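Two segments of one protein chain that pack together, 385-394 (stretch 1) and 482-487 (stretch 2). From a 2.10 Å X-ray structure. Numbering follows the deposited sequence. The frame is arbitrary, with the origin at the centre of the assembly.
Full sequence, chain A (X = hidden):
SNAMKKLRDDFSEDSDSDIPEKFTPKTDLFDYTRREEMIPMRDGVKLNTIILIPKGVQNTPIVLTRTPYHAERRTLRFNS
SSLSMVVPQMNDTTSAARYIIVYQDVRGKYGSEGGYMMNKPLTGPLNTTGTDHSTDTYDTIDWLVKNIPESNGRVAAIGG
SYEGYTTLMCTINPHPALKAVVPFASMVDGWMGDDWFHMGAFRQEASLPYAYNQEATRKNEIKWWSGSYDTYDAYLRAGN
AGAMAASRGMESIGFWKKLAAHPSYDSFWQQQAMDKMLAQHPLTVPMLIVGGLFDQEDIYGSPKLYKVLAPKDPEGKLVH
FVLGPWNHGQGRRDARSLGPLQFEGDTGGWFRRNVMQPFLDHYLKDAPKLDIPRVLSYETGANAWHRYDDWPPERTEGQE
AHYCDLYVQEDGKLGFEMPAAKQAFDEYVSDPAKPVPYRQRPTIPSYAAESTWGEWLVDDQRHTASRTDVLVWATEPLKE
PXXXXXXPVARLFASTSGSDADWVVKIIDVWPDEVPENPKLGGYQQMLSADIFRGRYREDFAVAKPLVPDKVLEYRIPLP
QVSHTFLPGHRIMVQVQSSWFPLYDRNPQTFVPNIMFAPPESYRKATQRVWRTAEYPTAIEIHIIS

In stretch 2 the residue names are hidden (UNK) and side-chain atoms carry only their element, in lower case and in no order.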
# COMPACT_ATOMS: atom_id res chain seq x y z
N TRP A 385 26.92 16.53 2.14
CA TRP A 385 26.87 17.97 2.40
C TRP A 385 28.27 18.54 2.23
O TRP A 385 29.24 17.94 2.70
CB TRP A 385 26.35 18.26 3.81
CG TRP A 385 24.86 18.13 3.98
CD1 TRP A 385 24.19 17.12 4.60
CD2 TRP A 385 23.88 19.11 3.62
NE1 TRP A 385 22.84 17.39 4.61
CE2 TRP A 385 22.62 18.60 4.01
CE3 TRP A 385 23.93 20.35 2.95
CZ2 TRP A 385 21.42 19.29 3.77
CZ3 TRP A 385 22.74 21.04 2.72
CH2 TRP A 385 21.51 20.51 3.13
N HIS A 386 28.39 19.67 1.53
CA HIS A 386 29.69 20.28 1.30
C HIS A 386 29.74 21.69 1.85
O HIS A 386 28.73 22.40 1.84
CB HIS A 386 30.03 20.31 -0.20
CG HIS A 386 30.07 18.96 -0.84
ND1 HIS A 386 31.13 18.09 -0.64
CD2 HIS A 386 29.18 18.38 -1.68
CE1 HIS A 386 30.84 17.01 -1.35
NE2 HIS A 386 29.68 17.14 -1.99
N ARG A 387 30.92 22.11 2.30
CA ARG A 387 31.20 23.46 2.76
C ARG A 387 31.84 24.22 1.60
O ARG A 387 32.93 23.84 1.15
CB ARG A 387 32.14 23.45 3.98
CG ARG A 387 31.54 22.84 5.25
CD ARG A 387 32.56 22.82 6.38
NE ARG A 387 33.02 24.16 6.74
CZ ARG A 387 32.48 24.90 7.70
NH1 ARG A 387 31.48 24.43 8.44
NH2 ARG A 387 32.94 26.12 7.95
N TYR A 388 31.15 25.24 1.07
CA TYR A 388 31.67 26.03 -0.05
C TYR A 388 31.82 27.49 0.33
O TYR A 388 31.06 27.99 1.16
CB TYR A 388 30.76 25.89 -1.29
CG TYR A 388 30.74 24.52 -1.94
CD1 TYR A 388 31.91 23.76 -2.06
CD2 TYR A 388 29.58 24.02 -2.52
CE1 TYR A 388 31.90 22.51 -2.67
CE2 TYR A 388 29.56 22.77 -3.15
CZ TYR A 388 30.72 22.02 -3.22
OH TYR A 388 30.70 20.79 -3.83
N ASP A 389 32.81 28.18 -0.27
CA ASP A 389 33.07 29.60 -0.01
C ASP A 389 32.23 30.50 -0.92
O ASP A 389 32.05 31.68 -0.63
CB ASP A 389 34.56 29.91 -0.19
CG ASP A 389 35.46 29.24 0.83
OD1 ASP A 389 35.06 29.16 2.02
OD2 ASP A 389 36.58 28.84 0.46
N ASP A 390 31.73 29.93 -2.03
CA ASP A 390 30.91 30.64 -3.02
C ASP A 390 30.02 29.64 -3.78
O ASP A 390 30.26 28.43 -3.72
CB ASP A 390 31.82 31.41 -4.01
CG ASP A 390 31.19 32.62 -4.69
OD1 ASP A 390 29.94 32.74 -4.66
OD2 ASP A 390 31.95 33.43 -5.26
N TRP A 391 29.01 30.15 -4.50
CA TRP A 391 28.14 29.32 -5.33
C TRP A 391 28.13 29.85 -6.78
O TRP A 391 27.69 30.98 -7.01
CB TRP A 391 26.72 29.23 -4.75
CG TRP A 391 25.85 28.27 -5.51
CD1 TRP A 391 24.80 28.57 -6.32
CD2 TRP A 391 26.01 26.84 -5.59
NE1 TRP A 391 24.27 27.43 -6.86
CE2 TRP A 391 25.00 26.35 -6.43
CE3 TRP A 391 26.91 25.93 -5.00
CZ2 TRP A 391 24.84 24.98 -6.70
CZ3 TRP A 391 26.77 24.58 -5.29
CH2 TRP A 391 25.75 24.12 -6.14
N PRO A 392 28.65 29.07 -7.76
CA PRO A 392 29.23 27.72 -7.65
C PRO A 392 30.64 27.73 -7.03
O PRO A 392 31.28 28.79 -7.03
CB PRO A 392 29.27 27.25 -9.11
CG PRO A 392 29.48 28.50 -9.89
CD PRO A 392 28.67 29.55 -9.16
N PRO A 393 31.15 26.58 -6.50
CA PRO A 393 32.51 26.59 -5.92
C PRO A 393 33.58 26.88 -6.98
O PRO A 393 33.46 26.42 -8.11
CB PRO A 393 32.66 25.18 -5.34
CG PRO A 393 31.68 24.35 -6.07
CD PRO A 393 30.53 25.25 -6.39
N GLU A 394 34.59 27.66 -6.60
CA GLU A 394 35.68 28.05 -7.50
C GLU A 394 36.98 27.33 -7.13
O GLU A 394 36.94 26.29 -6.48
CB GLU A 394 35.89 29.58 -7.47
CG GLU A 394 34.69 30.36 -8.00
CD GLU A 394 34.70 31.86 -7.75
OE1 GLU A 394 35.58 32.35 -7.01
OE2 GLU A 394 33.80 32.55 -8.29
N UNK A 482 30.90 12.14 -12.97
CA UNK A 482 30.94 13.51 -13.48
C UNK A 482 30.20 14.43 -12.50
O UNK A 482 29.01 14.26 -12.27
c UNK A 482 30.31 13.58 -14.89
c UNK A 482 30.65 14.81 -15.72
c UNK A 482 30.95 14.43 -17.14
c UNK A 482 29.51 15.82 -15.68
N UNK A 483 30.93 15.37 -11.89
CA UNK A 483 30.39 16.29 -10.89
C UNK A 483 30.02 17.63 -11.51
O UNK A 483 30.85 18.24 -12.19
n UNK A 483 33.70 17.59 -6.02
n UNK A 483 31.90 16.35 -6.75
c UNK A 483 31.81 15.27 -8.98
c UNK A 483 31.41 16.52 -9.76
n UNK A 483 31.65 17.87 -5.04
c UNK A 483 32.67 15.63 -7.77
c UNK A 483 32.42 17.26 -5.93
N UNK A 484 28.79 18.11 -11.25
CA UNK A 484 28.32 19.42 -11.73
C UNK A 484 27.84 20.27 -10.54
O UNK A 484 27.30 19.74 -9.57
c UNK A 484 26.04 18.44 -12.38
c UNK A 484 27.22 19.32 -12.82
c UNK A 484 27.80 18.84 -14.15
N UNK A 485 28.09 21.59 -10.60
CA UNK A 485 27.68 22.53 -9.57
C UNK A 485 27.35 23.89 -10.18
O UNK A 485 27.95 24.29 -11.18
c UNK A 485 28.76 22.68 -8.52
N UNK A 486 26.39 24.59 -9.59
CA UNK A 486 25.98 25.91 -10.05
C UNK A 486 24.75 25.90 -10.92
O UNK A 486 23.92 25.00 -10.84
N UNK A 487 24.62 26.94 -11.76
CA UNK A 487 23.47 27.09 -12.62
C UNK A 487 23.81 26.73 -14.08
O UNK A 487 24.62 27.43 -14.70
c UNK A 487 21.88 28.88 -13.61
c UNK A 487 21.04 30.06 -13.23
c UNK A 487 22.91 28.53 -12.53
n UNK A 487 19.78 29.81 -12.91
o UNK A 487 21.49 31.21 -13.24

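Position 482 carries four side-chain atoms, all carbon, in a chain that forks at its second atom. None comes within reach of stretch 1, so the identification rests on topology alone: a fork one atom beyond CB gives leucine, Leu 482.

Position 483 has seven side-chain atoms: three carbons in a row, a nitrogen, then a carbon bearing two more nitrogens. Its CA-to-CB bond points toward stretch 1, and one terminal nitrogen lies near both His 386 and Tyr 388. A planar group of one carbon and three nitrogens at the end of a three-carbon chain is a guanidinium, so the residue is arginine. Arg 483 NH2 stands 3.3 Å from Tyr 388 OH, and with an N-H...acceptor angle of 121° the hydrogen bond it donates is weak. The same NH2 lies over one face of the His 386 ring, 3.7 Å from His 386 NE2; this is a packing contact.

At position 484 a single carbon carries two others, three carbons in all. Branching at CB with no heteroatom identifies valine. Val 484 is buried, yet its side chain stays out of reach of stretch 1, so it takes no part in this contact.

Position 485 has one side-chain carbon and nothing beyond it, which defines alanine. The CA-to-CB bond of Ala 485 points toward stretch 1, where CB meets two apolar groups: it is 3.8 Å from Pro 393 CD and 4.1 Å from Trp 391 CH2.

Position 486 has backbone atoms only. Its N lies 3.3 Å from Trp 391 CZ2 and its CA 3.7 Å from Pro 392 CB. An ideal CB built here would fall 2.8 Å from Pro 392 CB, a clash, and phi/psi of 98/-156 would also jam it against the preceding carbonyl oxygen. The residue is glycine, Gly 486.

Position 487 shows three carbons, the third bearing one oxygen and one nitrogen: a carboxamide at the end of a two-methylene chain, hence glutamine. The end of the Gln 487 side chain leads away from stretch 1.

The contact buries 271 Å² and combines two kinds of packing. Arg 483 reaches the polar ends of His 386 and Tyr 388, while Ala 485 and Gly 486 meet Trp 391, Pro 392 and Pro 393. The absence of a side chain at Gly 486 permits the close backbone approach, with its CA 4.4 Å from Pro 392 CA.

Stretch 2 (482-487) LRVAGQ
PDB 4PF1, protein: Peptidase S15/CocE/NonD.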